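Local coordinates for protein aminotransferase (Streptomyces pactum, PDB 4ZM4) that is a class-III aminotransferase of the pyridoxal-phosphate-dependent superfamily, with pyridoxal-5'-phosphate bound in this model, at residues I227-G232 with E266-E271; L52-V55 with E59-D62. The protein carries 1 engineered substitution. All coordinates share one frame; numbering follows the deposited sequence.

Contact 1. Residues I227-G232 with E266-E271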
loop_
_atom_site.group_PDB
_atom_site.type_symbol
_atom_site.label_atom_id
_atom_site.label_comp_id
_atom_site.label_asym_id
_atom_site.label_seq_id
_atom_site.Cartn_x
_atom_site.Cartn_y
_atom_site.Cartn_z
ATOM N N ILE B 227 -17.402 -18.194 6.936
ATOM C CA ILE B 227 -17.724 -19.529 6.450
ATOM C C ILE B 227 -16.447 -20.354 6.276
ATOM O O ILE B 227 -15.691 -20.163 5.314
ATOM C CB ILE B 227 -18.538 -19.481 5.131
ATOM C CG1 ILE B 227 -19.773 -18.597 5.329
ATOM C CG2 ILE B 227 -18.953 -20.885 4.720
ATOM C CD1 ILE B 227 -20.562 -18.326 4.063
ATOM N N PRO B 228 -16.226 -21.303 7.186
ATOM C CA PRO B 228 -15.093 -22.174 7.012
ATOM C C PRO B 228 -15.249 -23.097 5.801
ATOM O O PRO B 228 -16.346 -23.238 5.239
ATOM C CB PRO B 228 -15.069 -22.988 8.314
ATOM C CG PRO B 228 -16.486 -23.037 8.756
ATOM C CD PRO B 228 -17.151 -21.788 8.230
ATOM N N PRO B 229 -14.150 -23.708 5.371
ATOM C CA PRO B 229 -14.278 -24.592 4.224
ATOM C C PRO B 229 -14.979 -25.878 4.664
ATOM O O PRO B 229 -14.749 -26.356 5.779
ATOM C CB PRO B 229 -12.827 -24.859 3.838
ATOM C CG PRO B 229 -12.078 -24.750 5.130
ATOM C CD PRO B 229 -12.820 -23.769 5.991
ATOM N N ALA B 230 -15.828 -26.425 3.803
ATOM C CA ALA B 230 -16.474 -27.707 4.050
ATOM C C ALA B 230 -15.412 -28.792 4.174
ATOM O O ALA B 230 -14.341 -28.698 3.566
ATOM C CB ALA B 230 -17.426 -28.045 2.919
ATOM N N PRO B 231 -15.699 -29.837 4.953
ATOM C CA PRO B 231 -14.792 -30.995 5.056
ATOM C C PRO B 231 -14.304 -31.461 3.685
ATOM O O PRO B 231 -15.117 -31.714 2.793
ATOM C CB PRO B 231 -15.667 -32.077 5.704
ATOM C CG PRO B 231 -16.707 -31.321 6.484
ATOM C CD PRO B 231 -16.962 -30.051 5.695
ATOM N N GLY B 232 -12.984 -31.517 3.519
ATOM C CA GLY B 232 -12.350 -31.973 2.275
ATOM C C GLY B 232 -12.190 -30.963 1.134
ATOM O O GLY B 232 -11.595 -31.301 0.098
ATOM N N GLU B 266 -1.951 -24.343 8.591
ATOM C CA GLU B 266 -1.595 -25.211 9.683
ATOM C C GLU B 266 -2.851 -25.811 10.245
ATOM O O GLU B 266 -2.925 -27.017 10.481
ATOM C CB GLU B 266 -0.882 -24.397 10.779
ATOM C CG GLU B 266 -0.355 -25.163 11.973
ATOM C CD GLU B 266 0.444 -24.269 12.910
ATOM O OE1 GLU B 266 1.694 -24.166 12.751
ATOM O OE2 GLU B 266 -0.162 -23.648 13.805
ATOM N N ARG B 267 -3.839 -24.967 10.503
ATOM C CA ARG B 267 -5.056 -25.421 11.155
ATOM C C ARG B 267 -5.707 -26.546 10.363
ATOM O O ARG B 267 -6.184 -27.499 10.965
ATOM C CB ARG B 267 -6.028 -24.269 11.319
ATOM C CG ARG B 267 -7.298 -24.632 12.042
ATOM C CD ARG B 267 -8.099 -23.379 12.344
ATOM N NE ARG B 267 -9.274 -23.686 13.155
ATOM C CZ ARG B 267 -9.547 -23.169 14.353
ATOM N NH1 ARG B 267 -8.754 -22.281 14.938
ATOM N NH2 ARG B 267 -10.653 -23.541 14.982
ATOM N N TYR B 268 -5.712 -26.452 9.026
ATOM C CA TYR B 268 -6.407 -27.431 8.213
ATOM C C TYR B 268 -5.469 -28.414 7.516
ATOM O O TYR B 268 -5.930 -29.285 6.780
ATOM C CB TYR B 268 -7.329 -26.739 7.208
ATOM C CG TYR B 268 -8.411 -25.874 7.847
ATOM C CD1 TYR B 268 -9.529 -26.457 8.432
ATOM C CD2 TYR B 268 -8.313 -24.473 7.854
ATOM C CE1 TYR B 268 -10.520 -25.681 9.017
ATOM C CE2 TYR B 268 -9.308 -23.683 8.430
ATOM C CZ TYR B 268 -10.400 -24.297 9.037
ATOM O OH TYR B 268 -11.401 -23.557 9.630
ATOM N N GLY B 269 -4.170 -28.290 7.757
ATOM C CA GLY B 269 -3.184 -29.216 7.212
ATOM C C GLY B 269 -3.110 -29.285 5.690
ATOM O O GLY B 269 -2.950 -30.363 5.118
ATOM N N VAL B 270 -3.255 -28.151 5.023
ATOM C CA VAL B 270 -3.147 -28.096 3.544
ATOM C C VAL B 270 -2.205 -26.957 3.191
ATOM O O VAL B 270 -2.402 -25.836 3.634
ATOM C CB VAL B 270 -4.509 -27.840 2.881
ATOM C CG1 VAL B 270 -4.376 -27.701 1.371
ATOM C CG2 VAL B 270 -5.459 -28.959 3.227
ATOM N N GLU B 271 -1.202 -27.252 2.375
ATOM C CA GLU B 271 -0.166 -26.296 2.065
ATOM C C GLU B 271 -0.346 -25.788 0.641
ATOM O O GLU B 271 -0.359 -26.581 -0.307
ATOM C CB GLU B 271 1.200 -26.921 2.230
ATOM C CG GLU B 271 2.339 -25.921 2.195
ATOM C CD GLU B 271 3.683 -26.582 2.461
ATOM O OE1 GLU B 271 3.882 -27.109 3.596
ATOM O OE2 GLU B 271 4.524 -26.595 1.539
#

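Contact 2. Residues L52-V55 with E59-D62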
loop_
_atom_site.group_PDB
_atom_site.type_symbol
_atom_site.label_atom_id
_atom_site.label_comp_id
_atom_site.label_asym_id
_atom_site.label_seq_id
_atom_site.Cartn_x
_atom_site.Cartn_y
_atom_site.Cartn_z
ATOM N N LEU B 52 -12.444 2.347 22.402
ATOM C CA LEU B 52 -12.319 3.593 21.656
ATOM C C LEU B 52 -12.731 4.741 22.556
ATOM O O LEU B 52 -13.635 4.584 23.391
ATOM C CB LEU B 52 -13.250 3.602 20.447
ATOM C CG LEU B 52 -13.095 2.488 19.428
ATOM C CD1 LEU B 52 -14.257 2.545 18.451
ATOM C CD2 LEU B 52 -11.771 2.601 18.705
ATOM N N ARG B 53 -12.110 5.903 22.367
ATOM C CA ARG B 53 -12.749 7.104 22.862
ATOM C C ARG B 53 -13.099 8.057 21.744
ATOM O O ARG B 53 -12.269 8.426 20.938
ATOM C CB ARG B 53 -12.194 7.781 24.107
ATOM C CG ARG B 53 -10.808 8.331 24.109
ATOM C CD ARG B 53 -10.811 9.746 24.794
ATOM N NE ARG B 53 -9.485 10.330 24.839
ATOM C CZ ARG B 53 -9.186 11.442 25.505
ATOM N NH1 ARG B 53 -10.102 12.081 26.239
ATOM N NH2 ARG B 53 -7.952 11.902 25.444
ATOM N N ASP B 54 -14.383 8.380 21.737
ATOM C CA ASP B 54 -15.025 9.491 21.009
ATOM C C ASP B 54 -14.410 10.884 21.124
ATOM O O ASP B 54 -13.699 11.194 22.083
ATOM C CB ASP B 54 -16.444 9.682 21.599
ATOM C CG ASP B 54 -17.452 8.941 20.864
ATOM O OD1 ASP B 54 -17.070 8.321 19.853
ATOM O OD2 ASP B 54 -18.614 8.937 21.303
ATOM N N VAL B 55 -14.795 11.746 20.194
ATOM C CA VAL B 55 -14.589 13.179 20.351
ATOM C C VAL B 55 -15.538 13.806 21.388
ATOM O O VAL B 55 -15.325 14.944 21.782
ATOM C CB VAL B 55 -14.744 13.937 19.010
ATOM C CG1 VAL B 55 -13.678 13.505 18.038
ATOM C CG2 VAL B 55 -16.135 13.737 18.403
ATOM N N GLU B 59 -16.900 6.244 25.839
ATOM C CA GLU B 59 -16.111 5.007 25.732
ATOM C C GLU B 59 -16.915 3.935 25.012
ATOM O O GLU B 59 -18.055 3.671 25.373
ATOM C CB GLU B 59 -15.730 4.447 27.102
ATOM C CG GLU B 59 -14.595 5.176 27.803
ATOM C CD GLU B 59 -14.095 4.447 29.048
ATOM O OE1 GLU B 59 -14.520 3.289 29.304
ATOM O OE2 GLU B 59 -13.264 5.038 29.769
ATOM N N ILE B 60 -16.291 3.307 24.011
ATOM C CA ILE B 60 -16.925 2.252 23.233
ATOM C C ILE B 60 -16.062 1.019 23.189
ATOM O O ILE B 60 -14.908 1.088 22.805
ATOM C CB ILE B 60 -17.196 2.689 21.781
ATOM C CG1 ILE B 60 -18.061 3.944 21.765
ATOM C CG2 ILE B 60 -17.977 1.603 21.058
ATOM C CD1 ILE B 60 -17.346 5.278 21.589
ATOM N N ILE B 61 -16.650 -0.117 23.547
ATOM C CA ILE B 61 -16.023 -1.402 23.363
ATOM C C ILE B 61 -16.101 -1.768 21.900
ATOM O O ILE B 61 -17.187 -1.832 21.326
ATOM C CB ILE B 61 -16.710 -2.488 24.203
ATOM C CG1 ILE B 61 -16.501 -2.212 25.698
ATOM C CG2 ILE B 61 -16.130 -3.856 23.884
ATOM C CD1 ILE B 61 -17.472 -2.972 26.590
ATOM N N ASP B 62 -14.939 -1.989 21.288
ATOM C CA ASP B 62 -14.828 -2.259 19.862
ATOM C C ASP B 62 -14.763 -3.745 19.596
ATOM O O ASP B 62 -13.854 -4.421 20.088
ATOM C CB ASP B 62 -13.572 -1.575 19.336
ATOM C CG ASP B 62 -13.582 -1.374 17.801
ATOM O OD1 ASP B 62 -14.384 -2.011 17.126
ATOM O OD2 ASP B 62 -12.783 -0.570 17.304
#

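Contact 1. Residues I227-G232 with E266-E271
A CH-pi contact of proline on an aromatic face joins the loop that leads into helix 233-244, through Pro228 and Pro229, to Tyr268 at the C-terminal end of helix 263-267. Pro229 points CG of its pyrrolidine ring at the face of the tyrosine: CG lies 4.3 Å from the centroid of the Tyr268 ring and 10° off the ring normal, almost straight over its centre. The neighbouring CD slides toward the phenol end, 3.9 Å from CZ of Tyr268. The hydroxyl itself meets carbon from both prolines, with Pro228 CB 3.9 Å from Tyr268 OH and Pro229 CD equally near, so these are van der Waals contacts, and no hydrogen bond links the two segments. Tyr268 carries CG anti to its carbonyl carbon (chi1 -60°), which sends the ring across to the prolines and lets the aliphatic chain of its own neighbour, Arg267, lie against the other face. There Arg267 CG stands 4.2 Å above the Tyr268 ring plane, so the aromatic ring is held between two aliphatic groups. Leu234 of helix 233-244 touches both Pro229 and Tyr268, and Asn196 fixes the loop by bonding Pro228 O and Ala230 N. Just after Tyr268 the chain turns at Gly269, whose positive phi belongs to a Schellman motif. The contact is small, about 101 Å² in all, and lies near the surface. It is a proline-tyrosine CH-pi contact between the loop before helix 233-244, with its N-cap at Gly232, and a helix C-terminus with a Schellman motif.

Contact 2. Residues L52-V55 with E59-D62
Glu59 and Ile60 run antiparallel to Leu52 and Arg53 in a beta hairpin, the short strand axes 4.9 Å apart at closest approach. Glu59 opens the second strand opposite Arg53 as a non-hydrogen-bonded pair, and its CA lies 3.4 Å from Leu52 O in a CA-H...O contact. Although both side chains leave on the same face of the sheet, the guanidinium end of Arg53 turns off to a salt bridge with Asp57 in the connecting turn. Ile60 follows and forms the hydrogen-bonded pair with Leu52. Leu52 N donates to Ile60 O over 2.8 Å in a nearly straight bond (172°) lying in the carbonyl plane, and Ile60 N returns a bond to Leu52 O, tilted from that carbonyl's plane. On the face shared by Leu52 and Ile60 their CB atoms stand 4.3 Å apart. The chi2 of Ile60, 98°, departs from a staggered value and places CD1 3.5 Å from Asp54 OD1, the two side chains meeting at about a right angle. Ile61 turns its side chain from the first strand onto helix 429-444, while its backbone bonds Gly410 and Tyr412. Asp62 holds CG anti to its backbone N (chi1 -160°), and this carries the carboxylate to the tip of Leu52, where Asp62 OD2 lies 3.6 Å from Leu52 CD2 and just as near CD1. Leu52 also packs on Leu95 of the second subunit. The chemistry is therefore divided: backbone bonds set the strand pairing, whereas the carboxylates touch the neighbouring methyl groups by van der Waals contact only. Asp62 is hydrogen-bonded to Tyr74 OH through OD2 and to the backbone N of Asn64 and Met65 through OD1, while Asp54 OD2 has a weak bond to Asn14 ND2.

Overall arrangement
Contact 2 comes first along the chain and closes the tight hairpin of strands 51-54 and 59-62, with just three residues between its segments, inside a four-stranded sheet that strand 411-412 completes. Contact 1 closes much later, around a 33-residue excursion through helix 233-244, strand 247-251 and the start of helix 263-267, beside the mixed seven-stranded sheet. The two loops are in series, neither nested nor crossing. Contact 1 and contact 2 lie on opposite sides of the chain's centre, their centres 36 Å apart and their nearest atoms about 19 Å apart. Contact 2 therefore pairs strands in the four-stranded sheet, while contact 1 ties two connections flanking the seven-stranded one.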